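Galactose-binding lectin (Enterobacter cloacae subsp. cloacae, PDB 6YF6) binds a fucoside through a calcium ion in its C-terminal domain, and probably recognises fucose-like and galactose-like sugars as a lectin of the PA-IL family. Local coordinates at residues A[40-45]-A[132-137]; A[78-83]-A[125-130]; A[50-55]-A[121-126]; A[71-76]-A[103-108]. All blocks are in the same frame, centred on the assembly; numbering follows the deposited sequence.

Contact 1 of 4, residues A[40-45]-A[132-137]. With CA (calcium ion), chain D; SFU (methyl 1-seleno-alpha-L-fucopyranoside), chain C.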
# COMPACT_ATOMS: atom_id res chain seq x y z
N PHE A 40 12.87 1.37 12.44
CA PHE A 40 13.36 0.69 13.64
C PHE A 40 14.80 0.27 13.35
O PHE A 40 15.04 -0.77 12.73
CB PHE A 40 12.49 -0.51 13.99
CG PHE A 40 11.05 -0.16 14.28
CD1 PHE A 40 10.16 0.09 13.24
CD2 PHE A 40 10.59 -0.09 15.58
CE1 PHE A 40 8.84 0.41 13.51
CE2 PHE A 40 9.27 0.23 15.85
CZ PHE A 40 8.40 0.48 14.81
N ILE A 41 15.76 1.09 13.79
CA ILE A 41 17.18 0.81 13.59
C ILE A 41 17.80 0.04 14.75
O ILE A 41 18.94 -0.44 14.62
CB ILE A 41 17.92 2.14 13.33
CG1 ILE A 41 19.22 1.90 12.57
CG2 ILE A 41 18.16 2.85 14.65
CD1 ILE A 41 19.02 1.40 11.15
N THR A 42 17.10 -0.09 15.87
CA THR A 42 17.51 -0.88 17.03
C THR A 42 18.99 -0.69 17.37
O THR A 42 19.84 -1.50 17.00
CB THR A 42 17.20 -2.36 16.81
OG1 THR A 42 17.84 -2.84 15.62
CG2 THR A 42 15.70 -2.55 16.69
N ARG A 43 19.28 0.38 18.11
CA ARG A 43 20.65 0.76 18.40
C ARG A 43 21.31 -0.23 19.36
O ARG A 43 20.63 -1.00 20.04
CB ARG A 43 20.69 2.16 19.02
CG ARG A 43 20.14 3.29 18.14
CD ARG A 43 20.24 4.59 18.92
NE ARG A 43 19.58 5.72 18.28
CZ ARG A 43 19.58 6.94 18.80
NH1 ARG A 43 20.20 7.17 19.95
NH2 ARG A 43 18.96 7.94 18.18
N PRO A 44 22.64 -0.20 19.44
CA PRO A 44 23.35 -1.17 20.30
C PRO A 44 22.95 -1.05 21.77
O PRO A 44 22.66 0.04 22.28
CB PRO A 44 24.83 -0.81 20.10
CG PRO A 44 24.88 -0.12 18.78
CD PRO A 44 23.58 0.62 18.65
N ASN A 45 22.92 -2.20 22.44
CA ASN A 45 22.85 -2.27 23.90
C ASN A 45 21.55 -1.71 24.46
O ASN A 45 21.52 -1.12 25.54
CB ASN A 45 24.04 -1.57 24.55
CG ASN A 45 25.36 -2.24 24.22
OD1 ASN A 45 25.39 -3.42 23.86
ND2 ASN A 45 26.45 -1.50 24.35
N GLY A 132 21.60 -6.11 13.52
CA GLY A 132 20.51 -6.34 12.59
C GLY A 132 19.19 -5.95 13.22
O GLY A 132 19.11 -4.94 13.93
N ASN A 133 18.16 -6.75 13.00
CA ASN A 133 16.84 -6.47 13.56
C ASN A 133 16.36 -5.07 13.17
O ASN A 133 15.88 -4.30 14.00
CB ASN A 133 16.88 -6.64 15.09
CG ASN A 133 15.50 -6.70 15.70
OD1 ASN A 133 14.54 -7.07 15.03
ND2 ASN A 133 15.39 -6.35 16.97
N ASP A 134 16.51 -4.74 11.89
CA ASP A 134 16.18 -3.43 11.35
C ASP A 134 15.00 -3.55 10.39
O ASP A 134 15.00 -4.40 9.50
CB ASP A 134 17.39 -2.83 10.62
CG ASP A 134 18.64 -2.85 11.47
OD1 ASP A 134 18.63 -2.23 12.55
OD2 ASP A 134 19.63 -3.48 11.05
N PHE A 135 14.00 -2.69 10.56
CA PHE A 135 12.78 -2.80 9.77
C PHE A 135 12.03 -1.47 9.81
O PHE A 135 12.36 -0.56 10.57
CB PHE A 135 11.90 -3.95 10.26
CG PHE A 135 11.57 -3.90 11.73
CD1 PHE A 135 12.49 -4.30 12.68
CD2 PHE A 135 10.32 -3.47 12.15
CE1 PHE A 135 12.19 -4.26 14.03
CE2 PHE A 135 10.01 -3.42 13.50
CZ PHE A 135 10.95 -3.82 14.44
N ARG A 136 11.00 -1.38 8.96
CA ARG A 136 10.17 -0.19 8.85
C ARG A 136 8.70 -0.58 8.84
O ARG A 136 8.33 -1.63 8.31
CB ARG A 136 10.49 0.61 7.57
CG ARG A 136 11.89 1.26 7.54
CD ARG A 136 12.24 1.75 6.13
NE ARG A 136 13.42 2.60 6.11
CZ ARG A 136 14.08 2.96 5.01
NH1 ARG A 136 13.68 2.55 3.82
NH2 ARG A 136 15.15 3.74 5.11
N ILE A 137 7.86 0.27 9.43
CA ILE A 137 6.41 0.14 9.37
C ILE A 137 5.85 1.40 8.73
O ILE A 137 5.99 2.50 9.28
CB ILE A 137 5.80 -0.08 10.76
CG1 ILE A 137 6.17 -1.47 11.28
CG2 ILE A 137 4.28 0.09 10.69
CD1 ILE A 137 5.90 -1.67 12.77
CA CA D . 19.91 -2.61 14.62
C1 SFU C . 24.81 -3.13 13.84
C2 SFU C . 23.74 -2.34 14.59
C3 SFU C . 22.88 -1.46 13.65
C4 SFU C . 22.35 -2.34 12.52
C5 SFU C . 23.55 -2.96 11.80
C6 SFU C . 23.05 -3.86 10.68
O2 SFU C . 24.36 -1.53 15.56
O3 SFU C . 21.75 -0.98 14.36
O4 SFU C . 21.56 -3.40 13.01
O5 SFU C . 24.34 -3.79 12.69
CM SFU C . 27.41 -3.08 12.31
SE SFU C . 26.31 -1.89 13.33
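Phe-40 and Phe-135 stack their rings as an offset pair, with centroids 4.5 Å apart and planes at 6°. The overlap is partial. Phe-135 CE2 sits above the rim of the Phe-40 ring. Phe-40 CB lies over the centre of the Phe-135 ring, 3.7 Å from its centroid, as a CH-pi contact. Further out, Phe-40 CE1 packs on Ile-137 CD1. Ile-52 of the facing sheet covers both phenylalanines.

Two backbone hydrogen bonds make Phe-40 and Phe-135 a hydrogen-bonded antiparallel pair. Phe-40 N donates to Phe-135 O at 2.7 Å, and Phe-135 N donates back to Phe-40 O at 3.1 Å. This pair belongs to the ladder between strands 29-40 and 135-143, close to the calcium-dependent sugar site of this C-terminal beta-sandwich domain.

Next to this pair the metal takes over. Ile-41 O, Thr-42 O and Gly-132 O all bind the calcium ion, and Ser-130 O adds one more ligand. Thr-42 OG1 binds it at 2.3 Å. With chi1 at 57°, this hydroxyl lies between backbone N and carbonyl carbon, and Thr-42 chelates the metal with OG1 and O together. Asp-134 OD1 binds the calcium ion at 2.5 Å.

The fucoside completes the shell with O3 and O4. Asp-134 splits its carboxylate between metal and sugar, with OD2 2.8 Å from O4 of the fucoside. Gly-132 N gives the same O4 a weak hydrogen bond of 2.8 Å. Pro-44 CG lies near O2 of the sugar.

Contact 2 of 4, residues A[78-83]-A[125-130]. With CA (calcium ion), chain D; SFU (methyl 1-seleno-alpha-L-fucopyranoside), chain C.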
# COMPACT_ATOMS: atom_id res chain seq x y z
N LYS A 78 20.83 -7.65 7.26
CA LYS A 78 22.03 -8.24 7.82
C LYS A 78 21.82 -8.63 9.27
O LYS A 78 21.05 -8.01 10.00
CB LYS A 78 23.22 -7.28 7.70
CG LYS A 78 23.93 -7.38 6.35
CD LYS A 78 25.27 -6.65 6.33
CE LYS A 78 26.16 -7.07 7.50
NZ LYS A 78 27.55 -7.38 7.08
N TYR A 79 22.52 -9.68 9.68
CA TYR A 79 22.50 -10.18 11.06
C TYR A 79 21.08 -10.66 11.36
O TYR A 79 20.46 -11.33 10.51
CB TYR A 79 23.04 -9.10 11.98
CG TYR A 79 24.47 -8.70 11.65
CD1 TYR A 79 24.85 -7.37 11.59
CD2 TYR A 79 25.43 -9.67 11.39
CE1 TYR A 79 26.15 -7.01 11.28
CE2 TYR A 79 26.73 -9.32 11.09
CZ TYR A 79 27.09 -7.99 11.03
OH TYR A 79 28.38 -7.64 10.73
N GLU A 80 20.52 -10.35 12.53
CA GLU A 80 19.30 -11.01 12.98
C GLU A 80 18.08 -10.49 12.24
O GLU A 80 17.92 -9.29 12.02
CB GLU A 80 19.12 -10.83 14.48
CG GLU A 80 19.89 -11.87 15.30
CD GLU A 80 19.28 -12.11 16.66
OE1 GLU A 80 19.97 -11.86 17.67
OE2 GLU A 80 18.12 -12.56 16.72
N ALA A 81 17.20 -11.42 11.86
CA ALA A 81 15.95 -11.04 11.21
C ALA A 81 14.93 -10.61 12.26
O ALA A 81 14.80 -11.26 13.30
CB ALA A 81 15.40 -12.22 10.40
N PRO A 82 14.19 -9.53 12.02
CA PRO A 82 13.13 -9.16 12.97
C PRO A 82 12.04 -10.22 13.03
O PRO A 82 11.85 -11.00 12.10
CB PRO A 82 12.59 -7.83 12.41
CG PRO A 82 13.65 -7.34 11.46
CD PRO A 82 14.29 -8.57 10.91
N LYS A 83 11.33 -10.25 14.16
CA LYS A 83 10.15 -11.10 14.33
C LYS A 83 9.08 -10.29 15.05
O LYS A 83 9.28 -9.89 16.20
CB LYS A 83 10.48 -12.36 15.13
CG LYS A 83 11.44 -13.32 14.45
CD LYS A 83 11.50 -14.65 15.20
CE LYS A 83 12.51 -15.60 14.59
NZ LYS A 83 13.00 -16.59 15.59
N SER A 125 7.75 -6.94 19.21
CA SER A 125 8.99 -7.52 18.69
C SER A 125 9.44 -8.67 19.57
O SER A 125 9.42 -8.57 20.80
CB SER A 125 10.10 -6.47 18.63
OG SER A 125 11.35 -7.10 18.42
N HIS A 126 9.87 -9.76 18.94
CA HIS A 126 10.36 -10.94 19.65
C HIS A 126 11.87 -11.08 19.57
O HIS A 126 12.41 -12.10 20.00
CB HIS A 126 9.67 -12.19 19.10
CG HIS A 126 8.18 -12.14 19.20
ND1 HIS A 126 7.46 -12.90 20.10
CD2 HIS A 126 7.27 -11.42 18.51
CE1 HIS A 126 6.18 -12.64 19.96
NE2 HIS A 126 6.03 -11.75 19.00
N VAL A 127 12.56 -10.08 19.04
CA VAL A 127 14.01 -10.08 18.92
C VAL A 127 14.54 -8.89 19.71
O VAL A 127 14.25 -7.74 19.38
CB VAL A 127 14.46 -10.01 17.45
CG1 VAL A 127 15.98 -9.95 17.34
CG2 VAL A 127 13.91 -11.20 16.67
N SER A 128 15.31 -9.18 20.77
CA SER A 128 15.91 -8.12 21.57
C SER A 128 17.20 -7.58 20.96
O SER A 128 17.66 -6.51 21.37
CB SER A 128 16.19 -8.62 22.98
OG SER A 128 17.15 -9.67 22.97
N ALA A 129 17.76 -8.28 19.98
CA ALA A 129 19.10 -7.96 19.49
C ALA A 129 19.14 -6.59 18.83
O ALA A 129 18.14 -6.08 18.31
CB ALA A 129 19.56 -9.02 18.49
N SER A 130 20.33 -5.98 18.86
CA SER A 130 20.60 -4.76 18.12
C SER A 130 21.36 -5.02 16.82
O SER A 130 21.21 -4.26 15.86
CB SER A 130 21.41 -3.78 18.98
OG SER A 130 22.72 -4.27 19.19
CA CA D . 19.91 -2.61 14.62
C1 SFU C . 24.81 -3.13 13.84
C2 SFU C . 23.74 -2.34 14.59
C3 SFU C . 22.88 -1.46 13.65
C4 SFU C . 22.35 -2.34 12.52
C5 SFU C . 23.55 -2.96 11.80
C6 SFU C . 23.05 -3.86 10.68
O2 SFU C . 24.36 -1.53 15.56
O3 SFU C . 21.75 -0.98 14.36
O4 SFU C . 21.56 -3.40 13.01
O5 SFU C . 24.34 -3.79 12.69
CM SFU C . 27.41 -3.08 12.31
SE SFU C . 26.31 -1.89 13.33
O HOH W 1 11.83 -7.97 15.90
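The imidazole of His-126 meets Lys-83 with its edge. CD2 lies 3.4 Å from Lys-83 O, which is in the ring plane. NE2, the ring atom next to CD2, hydrogen-bonds Ser-85 OG. The other flat group, the Tyr-79 ring, has Lys-78 CE over one face, toward the rim. At its edge, CD1 is 3.8 Å from O5 of the fucoside.

Lys-83 O also accepts the backbone hydrogen bond from His-126 N, at 2.8 Å. Water 1 gives a second bridge. It accepts from Lys-83 N at 2.9 Å and donates to Ser-125 OG at 2.7 Å.

Val-127 fills the middle of the contact. Its CG1 is anti to the backbone N (chi1 178°) and touches Glu-80 OE2. Its CG2 packs 3.5 Å from Ala-81 O and also meets Lys-83 CB. The Glu-80 carboxylate continues over the methyl of Ala-129.

Ser-125 OG accepts from Val-127 N at 3.3 Å, which forms an ST turn, and it also bonds His-48 O. The turn starts the loop that leads to Ser-130, whose O binds the calcium ion at 2.4 Å. The two loops thus flank the calcium and fucoside site at one end of the C-terminal beta-sandwich domain.

Contact 3 of 4, residues A[50-55]-A[121-126]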
# COMPACT_ATOMS: atom_id res chain seq x y z
N GLY A 50 9.64 -6.73 22.99
CA GLY A 50 8.51 -6.23 23.74
C GLY A 50 7.60 -5.43 22.84
O GLY A 50 7.62 -5.57 21.62
N GLU A 51 6.78 -4.58 23.46
CA GLU A 51 5.84 -3.75 22.71
C GLU A 51 6.57 -2.53 22.16
O GLU A 51 7.09 -1.71 22.93
CB GLU A 51 4.66 -3.37 23.60
CG GLU A 51 3.92 -4.59 24.15
CD GLU A 51 2.68 -4.25 24.96
OE1 GLU A 51 2.47 -3.07 25.31
OE2 GLU A 51 1.90 -5.19 25.26
N ILE A 52 6.62 -2.42 20.83
CA ILE A 52 7.39 -1.37 20.18
C ILE A 52 6.53 -0.21 19.68
O ILE A 52 7.06 0.90 19.48
CB ILE A 52 8.20 -1.95 19.00
CG1 ILE A 52 7.26 -2.49 17.92
CG2 ILE A 52 9.14 -3.04 19.49
CD1 ILE A 52 7.96 -3.06 16.71
N LEU A 53 5.24 -0.43 19.45
CA LEU A 53 4.31 0.63 19.08
C LEU A 53 2.99 0.36 19.80
O LEU A 53 2.54 -0.78 19.85
CB LEU A 53 4.05 0.67 17.57
CG LEU A 53 4.86 1.59 16.65
CD1 LEU A 53 4.22 1.54 15.26
CD2 LEU A 53 4.93 3.03 17.17
N LYS A 54 2.38 1.41 20.34
CA LYS A 54 1.17 1.24 21.13
C LYS A 54 0.14 2.30 20.76
O LYS A 54 0.49 3.43 20.41
CB LYS A 54 1.48 1.32 22.64
CG LYS A 54 2.16 0.07 23.18
CD LYS A 54 2.64 0.26 24.61
CE LYS A 54 1.52 0.04 25.61
NZ LYS A 54 1.98 0.30 27.00
N LYS A 55 -1.13 1.90 20.81
CA LYS A 55 -2.24 2.83 20.60
C LYS A 55 -3.48 2.29 21.29
O LYS A 55 -3.79 1.10 21.19
CB LYS A 55 -2.54 3.03 19.11
CG LYS A 55 -3.76 3.91 18.87
CD LYS A 55 -3.94 4.29 17.41
CE LYS A 55 -5.21 5.09 17.20
NZ LYS A 55 -5.36 5.54 15.79
N LEU A 121 -3.93 -1.67 21.65
CA LEU A 121 -3.19 -2.36 20.60
C LEU A 121 -1.70 -2.18 20.80
O LEU A 121 -1.24 -1.11 21.21
CB LEU A 121 -3.59 -1.85 19.22
CG LEU A 121 -5.08 -1.90 18.90
CD1 LEU A 121 -5.34 -1.35 17.51
CD2 LEU A 121 -5.61 -3.33 19.05
N ALA A 122 -0.93 -3.22 20.50
CA ALA A 122 0.51 -3.14 20.56
C ALA A 122 1.12 -4.00 19.46
O ALA A 122 0.66 -5.12 19.23
CB ALA A 122 1.04 -3.58 21.93
N VAL A 123 2.12 -3.44 18.78
CA VAL A 123 2.99 -4.21 17.91
C VAL A 123 4.14 -4.74 18.76
O VAL A 123 4.72 -3.99 19.56
CB VAL A 123 3.50 -3.35 16.74
CG1 VAL A 123 4.40 -4.17 15.83
CG2 VAL A 123 2.33 -2.78 15.96
N VAL A 124 4.47 -6.02 18.60
CA VAL A 124 5.36 -6.72 19.51
C VAL A 124 6.55 -7.26 18.73
O VAL A 124 6.38 -7.95 17.72
CB VAL A 124 4.62 -7.87 20.23
CG1 VAL A 124 5.58 -8.63 21.13
CG2 VAL A 124 3.44 -7.34 21.02
N SER A 125 7.75 -6.94 19.21
CA SER A 125 8.99 -7.52 18.69
C SER A 125 9.44 -8.67 19.57
O SER A 125 9.42 -8.57 20.80
CB SER A 125 10.10 -6.47 18.63
OG SER A 125 11.35 -7.10 18.42
N HIS A 126 9.87 -9.76 18.94
CA HIS A 126 10.36 -10.94 19.65
C HIS A 126 11.87 -11.08 19.57
O HIS A 126 12.41 -12.10 20.00
CB HIS A 126 9.67 -12.19 19.10
CG HIS A 126 8.18 -12.14 19.20
ND1 HIS A 126 7.46 -12.90 20.10
CD2 HIS A 126 7.27 -11.42 18.51
CE1 HIS A 126 6.18 -12.64 19.96
NE2 HIS A 126 6.03 -11.75 19.00
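Val-123 buries the most surface here, against Ile-52 and Leu-53 together. Its O accepts from Ile-52 N at 2.8 Å, and its N donates to Leu-53 O at 2.9 Å. One residue thus faces two, and this one-residue shift of register is a beta bulge. Val-123 CG1 is anti to the backbone N (chi1 180°) and meets Ile-52 CD1 at 3.8 Å. Its CB packs on Leu-53 CB at 4.1 Å. Beneath it lie Leu-140 and Trp-68 of the facing sheet.

Leu-121 comes next. It forms a hydrogen-bonded pair with Lys-55, and its N donates to Lys-55 O at 2.8 Å. The same carbonyl oxygen is touched by Leu-121 CB at 3.6 Å.

Ser-125 holds the other end. It exchanges two backbone hydrogen bonds with Gly-50, and its CB rests on Ile-52 CG2 at 3.7 Å. On the opposite face of the sheet, Ala-122 CB packs against Glu-51 CD at 3.5 Å.

Strand 50-58 is outermost within its chain, and a strand of the second subunit pairs with Leu-53 and Lys-54. Val-123, Leu-121 and Leu-53 pack into the core. Lys-55, on the same face, has its charge met by Asp-7 of the second subunit. Glu-51, on the other face, is salt-bridged through OE2 to Arg-87. The contact therefore joins apolar core packing to paired charges at the subunit interface and on the outer face.

Contact 4 of 4, residues A[71-76]-A[103-108]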
# COMPACT_ATOMS: atom_id res chain seq x y z
N LYS A 71 1.63 -2.76 7.39
CA LYS A 71 2.53 -2.90 6.26
C LYS A 71 3.95 -2.70 6.76
O LYS A 71 4.28 -1.64 7.30
CB LYS A 71 2.18 -1.90 5.16
CG LYS A 71 0.83 -2.17 4.51
CD LYS A 71 0.64 -1.35 3.25
CE LYS A 71 -0.76 -1.53 2.67
NZ LYS A 71 -1.12 -0.46 1.70
N ILE A 72 4.79 -3.72 6.59
CA ILE A 72 6.07 -3.81 7.28
C ILE A 72 7.09 -4.45 6.36
O ILE A 72 6.76 -5.28 5.51
CB ILE A 72 5.91 -4.61 8.59
CG1 ILE A 72 7.21 -4.60 9.39
CG2 ILE A 72 5.48 -6.05 8.30
CD1 ILE A 72 7.01 -5.01 10.83
N ALA A 73 8.36 -4.05 6.54
CA ALA A 73 9.44 -4.58 5.72
C ALA A 73 10.74 -4.59 6.51
O ALA A 73 11.02 -3.67 7.27
CB ALA A 73 9.64 -3.75 4.44
N ARG A 74 11.52 -5.64 6.30
CA ARG A 74 12.90 -5.62 6.77
C ARG A 74 13.71 -4.65 5.92
O ARG A 74 13.42 -4.43 4.74
CB ARG A 74 13.51 -7.02 6.70
CG ARG A 74 14.87 -7.10 7.39
CD ARG A 74 15.55 -8.41 7.11
NE ARG A 74 16.66 -8.64 8.04
CZ ARG A 74 17.40 -9.74 8.05
NH1 ARG A 74 17.17 -10.72 7.19
NH2 ARG A 74 18.39 -9.86 8.93
N ILE A 75 14.73 -4.06 6.53
CA ILE A 75 15.70 -3.25 5.80
C ILE A 75 17.09 -3.78 6.11
O ILE A 75 17.32 -4.48 7.09
CB ILE A 75 15.59 -1.75 6.14
CG1 ILE A 75 15.78 -1.51 7.64
CG2 ILE A 75 14.25 -1.21 5.67
CD1 ILE A 75 16.17 -0.09 7.99
N ILE A 76 18.03 -3.43 5.22
CA ILE A 76 19.44 -3.78 5.37
C ILE A 76 19.62 -5.28 5.15
O ILE A 76 20.40 -5.69 4.28
CB ILE A 76 19.98 -3.34 6.74
CG1 ILE A 76 19.76 -1.83 6.91
CG2 ILE A 76 21.44 -3.70 6.87
CD1 ILE A 76 20.16 -1.28 8.26
N ASN A 103 13.41 -4.73 2.15
CA ASN A 103 12.57 -3.88 1.31
C ASN A 103 11.52 -4.66 0.53
O ASN A 103 11.02 -4.18 -0.49
CB ASN A 103 13.44 -3.05 0.35
CG ASN A 103 14.49 -2.25 1.09
OD1 ASN A 103 14.16 -1.38 1.90
ND2 ASN A 103 15.76 -2.56 0.85
N GLU A 104 11.16 -5.85 1.00
CA GLU A 104 9.97 -6.55 0.54
C GLU A 104 8.85 -6.22 1.53
O GLU A 104 8.90 -6.64 2.69
CB GLU A 104 10.19 -8.05 0.43
CG GLU A 104 8.90 -8.84 0.26
CD GLU A 104 9.12 -10.28 -0.14
OE1 GLU A 104 10.27 -10.76 -0.03
OE2 GLU A 104 8.15 -10.94 -0.55
N TRP A 105 7.86 -5.46 1.08
CA TRP A 105 6.78 -5.03 1.96
C TRP A 105 5.72 -6.12 2.01
O TRP A 105 5.21 -6.56 0.98
CB TRP A 105 6.21 -3.70 1.48
CG TRP A 105 7.17 -2.56 1.75
CD1 TRP A 105 8.12 -2.06 0.90
CD2 TRP A 105 7.28 -1.80 2.96
NE1 TRP A 105 8.80 -1.03 1.51
CE2 TRP A 105 8.31 -0.86 2.77
CE3 TRP A 105 6.61 -1.83 4.19
CZ2 TRP A 105 8.68 0.05 3.76
CZ3 TRP A 105 6.98 -0.93 5.17
CH2 TRP A 105 8.01 0.00 4.95
N VAL A 106 5.41 -6.56 3.23
CA VAL A 106 4.42 -7.61 3.46
C VAL A 106 3.41 -7.07 4.46
O VAL A 106 3.60 -6.03 5.08
CB VAL A 106 5.06 -8.91 3.99
CG1 VAL A 106 6.13 -9.41 3.03
CG2 VAL A 106 5.65 -8.70 5.38
N THR A 107 2.32 -7.82 4.62
CA THR A 107 1.24 -7.46 5.52
C THR A 107 1.23 -8.40 6.71
O THR A 107 1.20 -9.62 6.55
CB THR A 107 -0.11 -7.51 4.79
OG1 THR A 107 -0.10 -6.58 3.70
CG2 THR A 107 -1.25 -7.16 5.74
N LEU A 108 1.29 -7.82 7.90
CA LEU A 108 1.10 -8.53 9.15
C LEU A 108 -0.33 -8.27 9.60
O LEU A 108 -0.73 -7.11 9.75
CB LEU A 108 2.11 -8.05 10.19
CG LEU A 108 1.93 -8.51 11.64
CD1 LEU A 108 2.15 -10.01 11.79
CD2 LEU A 108 2.89 -7.73 12.51
O HOH W 2 10.53 -7.61 4.37
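Trp-105 and Ala-73 meet where strand 65-74 passes the start of strand 106-113, at one side of the beta sandwich. The Trp-105 side chain lies across the first strand. From CB, chi1 of -72° sets CG anti to the carbonyl carbon, and CG comes 3.8 Å from Ala-73 CB. CD2 and CE2 follow at the ring fusion, and both lie close under the same methyl. Ala-73 CB stands over the six-membered ring, 3.5 Å from its centroid and 16° off the normal. This is a CH-pi contact on one face. CE3 then reaches the backbone at Ile-72 C, at 3.4 Å. CZ3 comes to Lys-71 O at 3.5 Å, at the edge of the ring. CH2, at the tip, still lies under Ala-73 CB. Lys-138 of the neighbouring strand forms a cation-pi pair with this indole, and Ala-33 of the second subunit packs on it.

The backbones pair antiparallel at Ile-72 and Val-106. Val-106 N donates to Ile-72 O at 2.9 Å, and Ile-72 N donates back to Val-106 O. On the side of the sheet away from the indole, Ile-72 CG2 meets Val-106 CG2 at 3.9 Å. Leu-108 CB lies just beyond.

Past the ladder, water 2 accepts from Arg-74 N at 2.9 Å and donates to Glu-104 O. The last direct link is from Asn-103 N to Arg-74 O, a nearly straight hydrogen bond of 2.6 Å with 175° at the hydrogen.

Contacts 1 and 2 share the calcium ion and the fucoside, and their centres are about 8 Å apart. They are joined by a probable hydrogen bond from Asn-133 N to Glu-80 O, 2.7 Å. Contact 4 meets contact 1 through the pairing of strands 65-74 and 135-143, with Arg-136 N 2.8 Å from Ala-73 O. Its Ile-75 side chain is about 4 Å from that of Asp-134. Contact 3 lies in the other sheet. Ile-52 CD1 reaches Phe-40 CE2 at 3.6 Å across the sandwich. Contact 3 shares Ser-125 and His-126 with contact 2, and the Ser-125 side chain is about 10 Å from the calcium ion. Contacts 1, 3 and 4 also touch the second subunit.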